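Local coordinates for protein ancestral D-type dye decolorizing peroxidase (Geotrichum candidum, PDB 7ANV) that binds haem and probably catalyses the hydrogen peroxide-dependent oxidation of dyes and other substrates, as dye-decolorizing peroxidases do, at residues A[195-200]-A[289-294]; A[262-267]-A[463-468]; A[24-27]-A[33-36]. One frame throughout, in Å; residues are numbered along the deposited sequence.

Contact 1: A[195-200]-A[289-294]. With HEM (protoporphyrin IX containing Fe), chain B.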
loop_
_atom_site.group_PDB
_atom_site.type_symbol
_atom_site.label_atom_id
_atom_site.label_comp_id
_atom_site.label_asym_id
_atom_site.label_seq_id
_atom_site.Cartn_x
_atom_site.Cartn_y
_atom_site.Cartn_z
ATOM N N PHE A 195 4.836 -12.656 4.054
ATOM C CA PHE A 195 6.249 -13.087 4.082
ATOM C C PHE A 195 6.763 -13.161 5.540
ATOM O O PHE A 195 7.856 -13.758 5.786
ATOM C CB PHE A 195 7.135 -12.221 3.202
ATOM C CG PHE A 195 6.862 -12.279 1.724
ATOM C CD1 PHE A 195 6.603 -13.489 1.087
ATOM C CD2 PHE A 195 6.989 -11.131 0.950
ATOM C CE1 PHE A 195 6.452 -13.542 -0.287
ATOM C CE2 PHE A 195 6.773 -11.183 -0.424
ATOM C CZ PHE A 195 6.505 -12.385 -1.035
ATOM N N GLY A 196 6.055 -12.532 6.482
ATOM C CA GLY A 196 6.328 -12.629 7.918
ATOM C C GLY A 196 6.818 -11.335 8.539
ATOM O O GLY A 196 7.118 -11.346 9.752
ATOM N N PHE A 197 6.839 -10.238 7.786
ATOM C CA PHE A 197 7.385 -8.942 8.260
ATOM C C PHE A 197 6.268 -8.082 8.854
ATOM O O PHE A 197 5.217 -7.890 8.242
ATOM C CB PHE A 197 8.126 -8.199 7.151
ATOM C CG PHE A 197 9.373 -8.890 6.664
ATOM C CD1 PHE A 197 9.283 -9.957 5.785
ATOM C CD2 PHE A 197 10.629 -8.493 7.113
ATOM C CE1 PHE A 197 10.411 -10.634 5.377
ATOM C CE2 PHE A 197 11.756 -9.166 6.686
ATOM C CZ PHE A 197 11.642 -10.216 5.791
ATOM N N GLN A 198 6.546 -7.505 10.026
ATOM C CA GLN A 198 5.706 -6.469 10.671
ATOM C C GLN A 198 5.494 -5.359 9.655
ATOM O O GLN A 198 6.461 -4.866 9.046
ATOM C CB GLN A 198 6.376 -5.923 11.943
ATOM C CG GLN A 198 5.577 -4.854 12.689
ATOM C CD GLN A 198 4.337 -5.399 13.359
ATOM O OE1 GLN A 198 4.355 -6.366 14.116
ATOM N NE2 GLN A 198 3.224 -4.765 13.090
ATOM N N ASP A 199 4.229 -4.980 9.495
ATOM C CA ASP A 199 3.799 -3.918 8.578
ATOM C C ASP A 199 3.164 -2.794 9.414
ATOM O O ASP A 199 2.928 -2.958 10.667
ATOM C CB ASP A 199 2.902 -4.560 7.525
ATOM C CG ASP A 199 2.685 -3.659 6.330
ATOM O OD1 ASP A 199 3.181 -2.474 6.376
ATOM O OD2 ASP A 199 1.998 -4.141 5.389
ATOM N N GLY A 200 2.914 -1.682 8.743
ATOM C CA GLY A 200 2.168 -0.533 9.270
ATOM C C GLY A 200 2.994 0.303 10.236
ATOM O O GLY A 200 2.401 1.001 11.026
ATOM N N ARG A 289 17.609 -7.707 4.996
ATOM C CA ARG A 289 18.258 -6.792 4.041
ATOM C C ARG A 289 17.480 -6.677 2.724
ATOM O O ARG A 289 17.719 -5.658 2.048
ATOM C CB ARG A 289 19.692 -7.224 3.843
ATOM C CG ARG A 289 20.517 -6.998 5.106
ATOM C CD ARG A 289 21.972 -7.344 4.900
ATOM N NE ARG A 289 22.796 -6.604 3.956
ATOM C CZ ARG A 289 23.419 -5.453 4.205
ATOM N NH1 ARG A 289 23.259 -4.829 5.364
ATOM N NH2 ARG A 289 24.190 -4.922 3.268
ATOM N N LEU A 290 16.539 -7.581 2.407
ATOM C CA LEU A 290 15.633 -7.378 1.257
ATOM C C LEU A 290 14.545 -6.343 1.587
ATOM O O LEU A 290 14.131 -5.583 0.690
ATOM C CB LEU A 290 14.955 -8.703 0.848
ATOM C CG LEU A 290 15.873 -9.842 0.389
ATOM C CD1 LEU A 290 15.030 -10.979 -0.183
ATOM C CD2 LEU A 290 16.881 -9.373 -0.624
ATOM N N VAL A 291 14.090 -6.289 2.838
ATOM C CA VAL A 291 12.965 -5.414 3.242
ATOM C C VAL A 291 13.506 -4.085 3.798
ATOM O O VAL A 291 12.881 -3.064 3.541
ATOM C CB VAL A 291 12.064 -6.126 4.263
ATOM C CG1 VAL A 291 11.006 -5.216 4.845
ATOM C CG2 VAL A 291 11.391 -7.348 3.649
ATOM N N GLY A 292 14.558 -4.108 4.616
ATOM C CA GLY A 292 15.006 -2.928 5.349
ATOM C C GLY A 292 14.652 -2.999 6.821
ATOM O O GLY A 292 15.087 -2.109 7.571
ATOM N N ARG A 293 13.932 -4.048 7.227
ATOM C CA ARG A 293 13.609 -4.300 8.646
ATOM C C ARG A 293 13.738 -5.799 8.871
ATOM O O ARG A 293 13.388 -6.549 7.965
ATOM C CB ARG A 293 12.186 -3.852 8.997
ATOM C CG ARG A 293 11.936 -2.359 8.919
ATOM C CD ARG A 293 10.497 -2.005 9.269
ATOM N NE ARG A 293 10.289 -0.564 9.145
ATOM C CZ ARG A 293 10.554 0.348 10.063
ATOM N NH1 ARG A 293 10.970 0.003 11.273
ATOM N NH2 ARG A 293 10.400 1.634 9.773
ATOM N N TRP A 294 14.035 -6.193 10.092
ATOM C CA TRP A 294 13.811 -7.569 10.580
ATOM C C TRP A 294 12.302 -7.831 10.551
ATOM O O TRP A 294 11.511 -6.875 10.573
ATOM C CB TRP A 294 14.411 -7.721 11.982
ATOM C CG TRP A 294 15.894 -7.486 11.939
ATOM C CD1 TRP A 294 16.559 -6.296 12.037
ATOM C CD2 TRP A 294 16.898 -8.490 11.741
ATOM N NE1 TRP A 294 17.909 -6.499 11.910
ATOM C CE2 TRP A 294 18.140 -7.833 11.689
ATOM C CE3 TRP A 294 16.862 -9.876 11.553
ATOM C CZ2 TRP A 294 19.344 -8.515 11.466
ATOM C CZ3 TRP A 294 18.055 -10.548 11.385
ATOM C CH2 TRP A 294 19.280 -9.869 11.325
HETATM C CHA HEM B . 6.805 -0.512 3.902
HETATM C CHB HEM B . 5.939 -5.106 2.631
HETATM C CHC HEM B . 3.967 -3.526 -1.573
HETATM C CHD HEM B . 5.233 1.004 -0.402
HETATM C C1A HEM B . 6.720 -1.892 3.910
HETATM C C2A HEM B . 7.147 -2.721 4.976
HETATM C C3A HEM B . 6.925 -4.014 4.619
HETATM C C4A HEM B . 6.323 -3.990 3.331
HETATM C CMA HEM B . 7.202 -5.259 5.446
HETATM C CAA HEM B . 7.822 -2.269 6.266
HETATM C CBA HEM B . 6.890 -1.711 7.327
HETATM C CGA HEM B . 6.918 -0.214 7.448
HETATM O O1A HEM B . 7.935 0.496 7.343
HETATM O O2A HEM B . 5.887 0.324 7.695
HETATM C C1B HEM B . 5.320 -5.056 1.367
HETATM C C2B HEM B . 4.840 -6.212 0.673
HETATM C C3B HEM B . 4.267 -5.792 -0.492
HETATM C C4B HEM B . 4.406 -4.310 -0.505
HETATM C CMB HEM B . 4.947 -7.640 1.131
HETATM C CAB HEM B . 3.576 -6.549 -1.562
HETATM C CBB HEM B . 3.006 -7.770 -1.409
HETATM C C1C HEM B . 4.162 -2.138 -1.644
HETATM C C2C HEM B . 3.841 -1.309 -2.730
HETATM C C3C HEM B . 4.241 -0.029 -2.390
HETATM C C4C HEM B . 4.791 -0.092 -1.081
HETATM C CMC HEM B . 3.182 -1.768 -4.023
HETATM C CAC HEM B . 4.178 1.227 -3.141
HETATM C CBC HEM B . 4.119 1.269 -4.464
HETATM C C1D HEM B . 5.708 0.928 0.908
HETATM C C2D HEM B . 6.077 2.159 1.627
HETATM C C3D HEM B . 6.532 1.722 2.821
HETATM C C4D HEM B . 6.432 0.245 2.812
HETATM C CMD HEM B . 5.993 3.620 1.196
HETATM C CAD HEM B . 7.037 2.585 3.957
HETATM C CBD HEM B . 8.514 2.986 3.795
HETATM C CGD HEM B . 8.943 3.951 4.860
HETATM O O1D HEM B . 10.034 3.694 5.430
HETATM O O2D HEM B . 8.275 4.982 5.130
HETATM N NA HEM B . 6.200 -2.685 2.894
HETATM N NB HEM B . 5.025 -3.964 0.643
HETATM N NC HEM B . 4.784 -1.400 -0.660
HETATM N ND HEM B . 5.964 -0.199 1.615
HETATM FE FE HEM B . 5.569 -2.026 1.144
HETATM O O HOH W 1 9.204 -5.117 9.353
#
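Val291 plants a single methyl, CG2, almost dead centre over one face of the Phe197 ring, 3.5 Å from the ring centroid and only 10° off the normal. This CH-pi contact carries most of the apolar packing between the two segments. Arg293 O reaches the same ring differently, at its edge and near its plane, 3.3 Å from Phe197 CE2. With CG anti to the carbonyl carbon (chi1 -65°), Phe197 sends its ring across to 289-294 while its CB stays against the haem, 3.5 Å from HEM CMA. No direct hydrogen bond links the two segments; instead one water donates to Gln198 O (2.8 Å) and to Trp294 O (3.1 Å). Cutting Phe197 back to an alanine would probably leave the Val291 methyl without the ring face it sits on and open a gap towards Phe261. Residues 196-200 form the GXXDG motif of dye-decolorizing peroxidases, and its Asp199 is salt-bridged to Arg367. From the other segment, the extended Arg293 chain lets NE donate a hydrogen bond to the haem propionate, 3.1 Å from HEM O1A and bent to 141°, while its NH1 is held by the carbonyls of Gly297 and Asn318. The contact thus joins the loop after strand 174-183 to the C-terminal end of helix 279-291, with Phe261 of helix 258-267 packing against both Phe197 and Leu290.

Contact 2: A[262-267]-A[463-468]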
loop_
_atom_site.group_PDB
_atom_site.type_symbol
_atom_site.label_atom_id
_atom_site.label_comp_id
_atom_site.label_asym_id
_atom_site.label_seq_id
_atom_site.Cartn_x
_atom_site.Cartn_y
_atom_site.Cartn_z
ATOM N N ASN A 262 10.699 -17.982 0.706
ATOM C CA ASN A 262 11.459 -18.680 1.772
ATOM C C ASN A 262 12.572 -19.518 1.138
ATOM O O ASN A 262 13.673 -19.564 1.698
ATOM C CB ASN A 262 10.515 -19.488 2.663
ATOM C CG ASN A 262 9.816 -18.592 3.656
ATOM O OD1 ASN A 262 10.402 -17.590 4.088
ATOM N ND2 ASN A 262 8.608 -18.963 4.033
ATOM N N LYS A 263 12.278 -20.191 0.029
ATOM C CA LYS A 263 13.265 -21.039 -0.680
ATOM C C LYS A 263 14.434 -20.165 -1.124
ATOM O O LYS A 263 15.579 -20.583 -0.983
ATOM C CB LYS A 263 12.597 -21.698 -1.882
ATOM C CG LYS A 263 13.459 -22.639 -2.693
ATOM C CD LYS A 263 12.637 -23.242 -3.849
ATOM C CE LYS A 263 13.320 -24.371 -4.589
ATOM N NZ LYS A 263 14.315 -23.856 -5.558
ATOM N N PHE A 264 14.150 -18.980 -1.647
ATOM C CA PHE A 264 15.206 -18.045 -2.072
ATOM C C PHE A 264 16.102 -17.672 -0.878
ATOM O O PHE A 264 17.353 -17.666 -1.007
ATOM C CB PHE A 264 14.543 -16.850 -2.737
ATOM C CG PHE A 264 15.560 -15.895 -3.277
ATOM C CD1 PHE A 264 16.307 -16.244 -4.386
ATOM C CD2 PHE A 264 15.855 -14.733 -2.608
ATOM C CE1 PHE A 264 17.276 -15.381 -4.864
ATOM C CE2 PHE A 264 16.789 -13.854 -3.112
ATOM C CZ PHE A 264 17.512 -14.194 -4.227
ATOM N N LEU A 265 15.510 -17.309 0.267
ATOM C CA LEU A 265 16.330 -16.956 1.451
ATOM C C LEU A 265 17.168 -18.186 1.830
ATOM O O LEU A 265 18.352 -18.041 2.104
ATOM C CB LEU A 265 15.432 -16.524 2.613
ATOM C CG LEU A 265 14.576 -15.280 2.375
ATOM C CD1 LEU A 265 13.877 -14.915 3.658
ATOM C CD2 LEU A 265 15.377 -14.101 1.866
ATOM N N GLU A 266 16.548 -19.359 1.859
ATOM C CA GLU A 266 17.181 -20.622 2.327
ATOM C C GLU A 266 18.384 -20.928 1.438
ATOM O O GLU A 266 19.431 -21.373 1.952
ATOM C CB GLU A 266 16.164 -21.778 2.294
ATOM C CG GLU A 266 15.071 -21.656 3.363
ATOM C CD GLU A 266 13.741 -22.415 3.193
ATOM O OE1 GLU A 266 13.458 -23.003 2.096
ATOM O OE2 GLU A 266 12.941 -22.402 4.168
ATOM N N GLU A 267 18.268 -20.686 0.136
ATOM C CA GLU A 267 19.347 -21.027 -0.838
ATOM C C GLU A 267 20.449 -19.954 -0.861
ATOM O O GLU A 267 21.489 -20.185 -1.497
ATOM C CB GLU A 267 18.729 -21.228 -2.220
ATOM C CG GLU A 267 17.904 -22.503 -2.290
ATOM C CD GLU A 267 17.182 -22.741 -3.612
ATOM O OE1 GLU A 267 17.037 -21.785 -4.407
ATOM O OE2 GLU A 267 16.715 -23.858 -3.812
ATOM N N GLU A 463 10.752 -16.247 -11.547
ATOM C CA GLU A 463 9.379 -16.245 -10.962
ATOM C C GLU A 463 9.340 -15.145 -9.889
ATOM O O GLU A 463 10.124 -15.222 -8.927
ATOM C CB GLU A 463 9.060 -17.625 -10.384
ATOM C CG GLU A 463 7.659 -17.784 -9.808
ATOM C CD GLU A 463 7.410 -19.157 -9.185
ATOM O OE1 GLU A 463 8.334 -19.676 -8.522
ATOM O OE2 GLU A 463 6.328 -19.725 -9.390
ATOM N N LEU A 464 8.501 -14.134 -10.055
ATOM C CA LEU A 464 8.412 -13.053 -9.043
ATOM C C LEU A 464 7.951 -13.633 -7.703
ATOM O O LEU A 464 7.189 -14.592 -7.701
ATOM C CB LEU A 464 7.395 -12.003 -9.493
ATOM C CG LEU A 464 7.673 -11.365 -10.837
ATOM C CD1 LEU A 464 6.549 -10.415 -11.187
ATOM C CD2 LEU A 464 9.026 -10.665 -10.842
ATOM N N PHE A 465 8.249 -12.946 -6.614
ATOM C CA PHE A 465 7.699 -13.288 -5.281
ATOM C C PHE A 465 6.316 -12.686 -5.110
ATOM O O PHE A 465 5.582 -13.160 -4.276
ATOM C CB PHE A 465 8.557 -12.710 -4.167
ATOM C CG PHE A 465 9.974 -13.198 -4.214
ATOM C CD1 PHE A 465 10.239 -14.553 -4.294
ATOM C CD2 PHE A 465 11.026 -12.289 -4.094
ATOM C CE1 PHE A 465 11.554 -14.998 -4.352
ATOM C CE2 PHE A 465 12.330 -12.745 -4.096
ATOM C CZ PHE A 465 12.583 -14.095 -4.268
ATOM N N VAL A 466 6.077 -11.566 -5.771
ATOM C CA VAL A 466 4.807 -10.797 -5.713
ATOM C C VAL A 466 4.265 -10.708 -7.132
ATOM O O VAL A 466 5.012 -10.282 -8.042
ATOM C CB VAL A 466 5.014 -9.419 -5.067
ATOM C CG1 VAL A 466 3.751 -8.606 -5.169
ATOM C CG2 VAL A 466 5.466 -9.584 -3.626
ATOM N N VAL A 467 3.047 -11.175 -7.338
ATOM C CA VAL A 467 2.441 -11.253 -8.693
ATOM C C VAL A 467 1.221 -10.352 -8.690
ATOM O O VAL A 467 0.227 -10.631 -7.987
ATOM C CB VAL A 467 2.059 -12.682 -9.097
ATOM C CG1 VAL A 467 1.459 -12.680 -10.486
ATOM C CG2 VAL A 467 3.257 -13.632 -9.007
ATOM N N PRO A 468 1.260 -9.204 -9.386
ATOM C CA PRO A 468 0.076 -8.352 -9.429
ATOM C C PRO A 468 -1.077 -9.101 -10.121
ATOM O O PRO A 468 -0.864 -9.722 -11.177
ATOM C CB PRO A 468 0.511 -7.135 -10.236
ATOM C CG PRO A 468 2.048 -7.182 -10.147
ATOM C CD PRO A 468 2.375 -8.665 -10.186
#
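Phe264 meets Phe465 where a helix packs beside the start of a strand in the C-terminal ferredoxin-like half of the dimeric alpha+beta barrel fold. The helix, 258-267, follows directly on strand 247-256, and 466-476 is the outermost strand lying antiparallel to that same strand, so the two segments are brought together by a shared neighbour. Going along the helix, Asn262 starts off with its CB pointing away from 463-468. Lys263 comes next and stays on its own helix: its NZ forms a salt bridge one turn on with Glu267 OE2, 3.0 Å away, approaching on the syn side of the carboxylate and 24° out of its plane. Phe264 is the residue that crosses the gap. Its CG stands anti to the backbone N (chi1 -176°), which sets the ring against that of Phe465 and also against Pro461. After it, Leu265 serves a different interface, packing on Leu286 and Leu290 of helix 279-291, and Glu266 OE1 is salt-bridged to Lys384. Glu267 closes the segment as the acceptor for Lys263. On the opposing segment Phe465 does all the touching. Its backbone is hydrogen-bonded to Leu257, just before the helix, and its ring also makes an edge-to-face pair with Phe261, one turn back from Phe264; two aromatic residues of the helix therefore hold this phenylalanine. The Phe264 and Phe465 rings form an oblique pair, inclined at 53° with their centroids 5.5 Å apart. Phe465 presents its edge: Phe264 CG lies near the plane of that ring, 3.6 Å from Phe465 CZ, and Phe264 CB is 3.7 Å from the same atom.

Contact 3: A[24-27]-A[33-36]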
loop_
_atom_site.group_PDB
_atom_site.type_symbol
_atom_site.label_atom_id
_atom_site.label_comp_id
_atom_site.label_asym_id
_atom_site.label_seq_id
_atom_site.Cartn_x
_atom_site.Cartn_y
_atom_site.Cartn_z
ATOM N N PHE A 24 -15.885 -4.430 -1.834
ATOM C CA PHE A 24 -17.048 -4.717 -2.713
ATOM C C PHE A 24 -16.944 -3.804 -3.934
ATOM O O PHE A 24 -17.232 -2.574 -3.844
ATOM C CB PHE A 24 -18.321 -4.534 -1.889
ATOM C CG PHE A 24 -19.584 -4.839 -2.618
ATOM C CD1 PHE A 24 -20.170 -3.896 -3.441
ATOM C CD2 PHE A 24 -20.234 -6.035 -2.405
ATOM C CE1 PHE A 24 -21.391 -4.178 -4.052
ATOM C CE2 PHE A 24 -21.443 -6.309 -3.023
ATOM C CZ PHE A 24 -22.003 -5.378 -3.854
ATOM N N PHE A 25 -16.491 -4.377 -5.052
ATOM C CA PHE A 25 -16.264 -3.609 -6.300
ATOM C C PHE A 25 -17.566 -3.691 -7.087
ATOM O O PHE A 25 -18.143 -4.786 -7.267
ATOM C CB PHE A 25 -15.108 -4.179 -7.115
ATOM C CG PHE A 25 -13.793 -4.101 -6.401
ATOM C CD1 PHE A 25 -13.025 -2.944 -6.484
ATOM C CD2 PHE A 25 -13.309 -5.164 -5.669
ATOM C CE1 PHE A 25 -11.805 -2.874 -5.846
ATOM C CE2 PHE A 25 -12.094 -5.076 -5.010
ATOM C CZ PHE A 25 -11.324 -3.949 -5.126
ATOM N N PHE A 26 -18.080 -2.553 -7.509
ATOM C CA PHE A 26 -19.424 -2.525 -8.115
ATOM C C PHE A 26 -19.426 -1.733 -9.406
ATOM O O PHE A 26 -18.561 -0.895 -9.661
ATOM C CB PHE A 26 -20.459 -1.958 -7.138
ATOM C CG PHE A 26 -20.215 -0.517 -6.762
ATOM C CD1 PHE A 26 -20.779 0.518 -7.499
ATOM C CD2 PHE A 26 -19.457 -0.203 -5.646
ATOM C CE1 PHE A 26 -20.561 1.842 -7.149
ATOM C CE2 PHE A 26 -19.224 1.119 -5.311
ATOM C CZ PHE A 26 -19.781 2.136 -6.049
ATOM N N LYS A 27 -20.410 -2.087 -10.225
ATOM C CA LYS A 27 -20.814 -1.344 -11.428
ATOM C C LYS A 27 -22.149 -0.696 -11.098
ATOM O O LYS A 27 -23.024 -1.373 -10.504
ATOM C CB LYS A 27 -20.896 -2.313 -12.607
ATOM C CG LYS A 27 -21.331 -1.699 -13.920
ATOM C CD LYS A 27 -21.422 -2.744 -15.025
ATOM C CE LYS A 27 -21.659 -2.162 -16.402
ATOM N NZ LYS A 27 -22.352 -3.157 -17.256
ATOM N N ALA A 33 -31.151 5.976 -9.656
ATOM C CA ALA A 33 -31.472 5.233 -8.422
ATOM C C ALA A 33 -30.255 5.235 -7.514
ATOM O O ALA A 33 -30.409 5.397 -6.297
ATOM C CB ALA A 33 -31.917 3.834 -8.741
ATOM N N PHE A 34 -29.064 5.073 -8.085
ATOM C CA PHE A 34 -27.806 5.033 -7.305
ATOM C C PHE A 34 -27.638 6.331 -6.498
ATOM O O PHE A 34 -27.284 6.306 -5.316
ATOM C CB PHE A 34 -26.589 4.796 -8.193
ATOM C CG PHE A 34 -25.309 4.835 -7.392
ATOM C CD1 PHE A 34 -24.856 3.710 -6.714
ATOM C CD2 PHE A 34 -24.579 6.008 -7.265
ATOM C CE1 PHE A 34 -23.693 3.748 -5.954
ATOM C CE2 PHE A 34 -23.457 6.059 -6.456
ATOM C CZ PHE A 34 -22.980 4.922 -5.836
ATOM N N ARG A 35 -27.927 7.465 -7.116
ATOM C CA ARG A 35 -27.741 8.771 -6.453
ATOM C C ARG A 35 -28.745 8.884 -5.301
ATOM O O ARG A 35 -28.375 9.459 -4.264
ATOM C CB ARG A 35 -27.788 9.918 -7.462
ATOM C CG ARG A 35 -26.687 9.872 -8.511
ATOM C CD ARG A 35 -26.692 11.097 -9.419
ATOM N NE ARG A 35 -26.258 12.282 -8.683
ATOM C CZ ARG A 35 -26.677 13.542 -8.889
ATOM N NH1 ARG A 35 -27.563 13.838 -9.837
ATOM N NH2 ARG A 35 -26.208 14.517 -8.123
ATOM N N LYS A 36 -29.953 8.335 -5.430
ATOM C CA LYS A 36 -30.971 8.355 -4.338
ATOM C C LYS A 36 -30.514 7.436 -3.223
ATOM O O LYS A 36 -30.570 7.856 -2.043
ATOM C CB LYS A 36 -32.334 7.851 -4.829
ATOM C CG LYS A 36 -33.019 8.804 -5.782
ATOM C CD LYS A 36 -33.185 10.186 -5.183
ATOM C CE LYS A 36 -34.219 11.018 -5.910
ATOM N NZ LYS A 36 -33.899 12.460 -5.820
#
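Phe26 sits on an extended strand and Phe34 on the helix that follows it, the first beta-alpha unit of the N-terminal ferredoxin-like half of the dimeric alpha+beta barrel. Residues 24-27 belong to strand 20-28, an inner strand of its antiparallel sheet, flanked by 142-148 and 174-183; Phe26 is tied by backbone hydrogen bonds to His141 and Gly142. Residues 33-36 keep helical phi and psi, and helix 31-41 lies against a face of that sheet. Between the segments the contact is one of aromatic rings alone. Phe26 takes the crowded rotamer, with CG between the backbone N and the carbonyl carbon (chi1 64°), whereas CG of Phe34 is anti to its nitrogen (chi1 177°); these torsions carry the two rings towards each other until their CE1 corners meet. The ring planes are 25° from parallel, but they are displaced until little of one lies over the other, with centroids 5.8 Å apart. Each ring has further apolar company: Phe26 packs on Ile144, and Phe34 on Phe165, Ile174 and Leu92. Only a corner of Phe26 reaches the helix residue, its CE1 lying 3.9 Å from Phe34 CE1 and 4.1 Å from Phe34 CZ.

All three contacts are buried where side chains meet, but their chemistry differs. Contact 1 lies against the haem and mixes ring packing with a bridging water and an arginine hydrogen bond to a propionate; contacts 2 and 3 are purely aromatic across the gap, and several of their charged side chains, such as Lys263, Glu266 and Arg35, bond away from the meeting point. Contacts 1 and 2 adjoin: Phe195 CZ is 3.5 Å from Phe465 O, and the successive helices 258-267 and 279-291 are neighbours common to both. Contact 3, its centre about 38 Å from that of contact 1, joins a strand and helix of the other sheet, on the opposite side of the chain's centre.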